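Local coordinates for protein Exo beta-1,2-glucooligosaccharide sophorohydrolase (non-reducing end) (Parabacteroides distasonis ATCC 8503, PDB 5Z06) that hydrolyses linear beta-1,2-glucan and beta-1,2-glucooligosaccharides of four or more units, releasing sophorose from the non-reducing end, at residues Pro315-Met320 with Val380-Pro385. Sequence-based numbering, arbitrary orientation.
Sequences PGRNDM and VAFFGP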
ATOM      1  N   PRO A 315       5.393  -4.040  -1.989  1.00 25.92           N
ATOM      2  CA  PRO A 315       6.783  -3.882  -2.372  1.00 25.98           C
ATOM      3  C   PRO A 315       7.034  -2.496  -2.927  1.00 26.81           C
ATOM      4  O   PRO A 315       6.288  -2.023  -3.791  1.00 28.72           O
ATOM      5  CB  PRO A 315       6.959  -4.918  -3.465  1.00 26.76           C
ATOM      6  CG  PRO A 315       5.603  -5.026  -4.106  1.00 26.60           C
ATOM      7  CD  PRO A 315       4.634  -4.821  -2.990  1.00 27.54           C
ATOM      8  N   GLY A 316       8.071  -1.845  -2.421  1.00 26.34           N
ATOM      9  CA  GLY A 316       8.448  -0.510  -2.878  1.00 26.57           C
ATOM     10  C   GLY A 316       9.954  -0.358  -2.830  1.00 28.19           C
ATOM     11  O   GLY A 316      10.680  -1.323  -3.086  1.00 29.17           O
ATOM     12  N   ARG A 317      10.419   0.850  -2.524  1.00 27.43           N
ATOM     13  CA  ARG A 317      11.822   1.073  -2.224  1.00 29.67           C
ATOM     14  C   ARG A 317      12.153   0.275  -0.999  1.00 30.45           C
ATOM     15  O   ARG A 317      11.395   0.258  -0.035  1.00 33.69           O
ATOM     16  CB  ARG A 317      12.114   2.537  -1.938  1.00 28.83           C
ATOM     17  CG  ARG A 317      11.857   3.423  -3.132  1.00 29.81           C
ATOM     18  CD  ARG A 317      12.813   3.114  -4.275  1.00 30.28           C
ATOM     19  NE  ARG A 317      12.591   4.101  -5.317  1.00 28.57           N
ATOM     20  CZ  ARG A 317      13.132   5.315  -5.335  1.00 29.37           C
ATOM     21  NH1 ARG A 317      13.969   5.713  -4.376  1.00 30.74           N
ATOM     22  NH2 ARG A 317      12.839   6.137  -6.328  1.00 28.98           N
ATOM     23  N   ASN A 318      13.275  -0.411  -1.062  1.00 31.62           N
ATOM     24  CA  ASN A 318      13.735  -1.212   0.032  1.00 35.50           C
ATOM     25  C   ASN A 318      14.195  -0.334   1.206  1.00 34.80           C
ATOM     26  O   ASN A 318      14.031  -0.699   2.389  1.00 36.00           O
ATOM     27  CB  ASN A 318      14.853  -2.129  -0.468  1.00 39.42           C
ATOM     28  CG  ASN A 318      15.402  -3.021   0.618  1.00 46.94           C
ATOM     29  OD1 ASN A 318      16.615  -3.027   0.891  1.00 53.99           O
ATOM     30  ND2 ASN A 318      14.514  -3.768   1.265  1.00 49.18           N
ATOM     31  N   ASP A 319      14.773   0.820   0.892  1.00 33.35           N
ATOM     32  CA  ASP A 319      15.468   1.629   1.899  1.00 33.26           C
ATOM     33  C   ASP A 319      14.744   2.885   2.307  1.00 31.64           C
ATOM     34  O   ASP A 319      15.086   3.490   3.315  1.00 31.80           O
ATOM     35  CB  ASP A 319      16.852   2.024   1.388  1.00 33.98           C
ATOM     36  CG  ASP A 319      17.732   0.820   1.083  1.00 35.44           C
ATOM     37  OD1 ASP A 319      17.516  -0.274   1.651  1.00 36.82           O
ATOM     38  OD2 ASP A 319      18.647   0.982   0.270  1.00 38.14           O
ATOM     39  N   MET A 320      13.736   3.277   1.547  1.00 30.08           N
ATOM     40  CA  MET A 320      13.125   4.555   1.765  1.00 29.76           C
ATOM     41  C   MET A 320      12.010   4.429   2.765  1.00 29.34           C
ATOM     42  O   MET A 320      11.062   3.684   2.549  1.00 32.69           O
ATOM     43  CB  MET A 320      12.586   5.105   0.454  1.00 30.67           C
ATOM     44  CG  MET A 320      12.101   6.515   0.544  1.00 29.13           C
ATOM     45  SD  MET A 320      11.450   7.009  -1.051  1.00 31.02           S
ATOM     46  CE  MET A 320       9.881   6.134  -1.068  1.00 30.37           C
ATOM     47  N   VAL A 380      15.277  11.641   0.698  1.00 30.19           N
ATOM     48  CA  VAL A 380      15.065  11.141  -0.642  1.00 31.29           C
ATOM     49  C   VAL A 380      14.012  12.063  -1.226  1.00 30.55           C
ATOM     50  O   VAL A 380      12.957  12.241  -0.640  1.00 32.84           O
ATOM     51  CB  VAL A 380      14.572   9.665  -0.633  1.00 31.07           C
ATOM     52  CG1 VAL A 380      14.272   9.176  -2.048  1.00 29.99           C
ATOM     53  CG2 VAL A 380      15.605   8.770   0.048  1.00 31.24           C
ATOM     54  N   ALA A 381      14.309  12.636  -2.384  1.00 30.78           N
ATOM     55  CA  ALA A 381      13.406  13.538  -3.078  1.00 31.19           C
ATOM     56  C   ALA A 381      12.484  12.705  -3.973  1.00 32.21           C
ATOM     57  O   ALA A 381      12.413  12.865  -5.191  1.00 30.18           O
ATOM     58  CB  ALA A 381      14.207  14.564  -3.867  1.00 30.26           C
ATOM     59  N   PHE A 382      11.727  11.832  -3.319  1.00 33.49           N
ATOM     60  CA  PHE A 382      10.915  10.843  -3.995  1.00 30.98           C
ATOM     61  C   PHE A 382       9.820  11.462  -4.853  1.00 30.61           C
ATOM     62  O   PHE A 382       9.532  10.953  -5.917  1.00 26.64           O
ATOM     63  CB  PHE A 382      10.290   9.902  -2.971  1.00 30.20           C
ATOM     64  CG  PHE A 382       9.552   8.751  -3.581  1.00 28.98           C
ATOM     65  CD1 PHE A 382      10.221   7.831  -4.381  1.00 28.70           C
ATOM     66  CD2 PHE A 382       8.189   8.580  -3.350  1.00 28.69           C
ATOM     67  CE1 PHE A 382       9.552   6.764  -4.939  1.00 28.22           C
ATOM     68  CE2 PHE A 382       7.511   7.515  -3.905  1.00 29.00           C
ATOM     69  CZ  PHE A 382       8.193   6.605  -4.700  1.00 29.54           C
ATOM     70  N   PHE A 383       9.221  12.548  -4.376  1.00 31.48           N
ATOM     71  CA  PHE A 383       8.164  13.257  -5.111  1.00 34.70           C
ATOM     72  C   PHE A 383       8.663  14.289  -6.126  1.00 37.27           C
ATOM     73  O   PHE A 383       7.852  14.968  -6.777  1.00 40.24           O
ATOM     74  CB  PHE A 383       7.195  13.942  -4.135  1.00 33.48           C
ATOM     75  CG  PHE A 383       6.274  13.006  -3.412  1.00 32.20           C
ATOM     76  CD1 PHE A 383       6.178  11.646  -3.731  1.00 31.13           C
ATOM     77  CD2 PHE A 383       5.431  13.522  -2.452  1.00 31.04           C
ATOM     78  CE1 PHE A 383       5.296  10.835  -3.064  1.00 32.46           C
ATOM     79  CE2 PHE A 383       4.543  12.711  -1.788  1.00 33.42           C
ATOM     80  CZ  PHE A 383       4.485  11.366  -2.093  1.00 33.68           C
ATOM     81  N   GLY A 384       9.974  14.407  -6.261  1.00 34.13           N
ATOM     82  CA  GLY A 384      10.568  15.282  -7.230  1.00 34.91           C
ATOM     83  C   GLY A 384      11.617  16.130  -6.565  1.00 34.87           C
ATOM     84  O   GLY A 384      11.645  16.229  -5.333  1.00 31.98           O
ATOM     85  N   PRO A 385      12.470  16.774  -7.379  1.00 36.17           N
ATOM     86  CA  PRO A 385      13.630  17.524  -6.870  1.00 34.71           C
ATOM     87  C   PRO A 385      13.269  18.756  -6.026  1.00 32.27           C
ATOM     88  O   PRO A 385      14.088  19.221  -5.261  1.00 34.74           O
ATOM     89  CB  PRO A 385      14.382  17.913  -8.154  1.00 35.38           C
ATOM     90  CG  PRO A 385      13.283  18.037  -9.187  1.00 37.05           C
ATOM     91  CD  PRO A 385      12.324  16.918  -8.847  1.00 37.48           C
TER
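Met320 and Val380 face each other where the two segments come closest, their CA atoms 7.3 Å apart; from there 380-385 runs through an inverse gamma turn centred on Ala381 and a type I beta turn from Ala381 to Gly384, closed by Gly384 N to Ala381 O. Met320 reaches over with CG anti to its backbone N, and the chain stays extended until it bends at chi3 (75°), which lays the methyl on the Phe382 ring. CE sits over the middle of that face, 3.6 Å from the centroid and only 9° off the ring normal, a clean CH-pi contact. The sulfur lies more obliquely, SD 3.6 Å from Phe382 CG, and adds a Met-aromatic contact to that of the methyl. SD also meets Val380, whose CG1 is 3.7 Å away. Arg317 takes the rim of the same ring: its NH2 lies at the edge, in the ring plane, 3.6 Å from Phe382 CE1. The planes stand 86° apart, and CE1 lies over one face of the guanidinium, toward its rim. NH1 comes up to Val380 CG1 at 4.2 Å, while NE makes a salt bridge to Asp79, which probably helps fix the turn of the group. An alanine at Phe382 would probably leave the Met320 methyl without the face it rests on and open a gap beside the guanidinium. The contact ties the loop after strand 313-314, with the first residue of strand 320-322, to the loop between strands 371-373 and 390-391, in the helical part of this GH144 enzyme; Asp79 reaches in from the N-terminal beta region. Strand 371-373 lies against both segments: Phe371 meets the Phe382 ring edge-to-face and touches Met320 and Val380, while backbone hydrogen bonds link Asp319 to Gly374 and Val380 to Phe371.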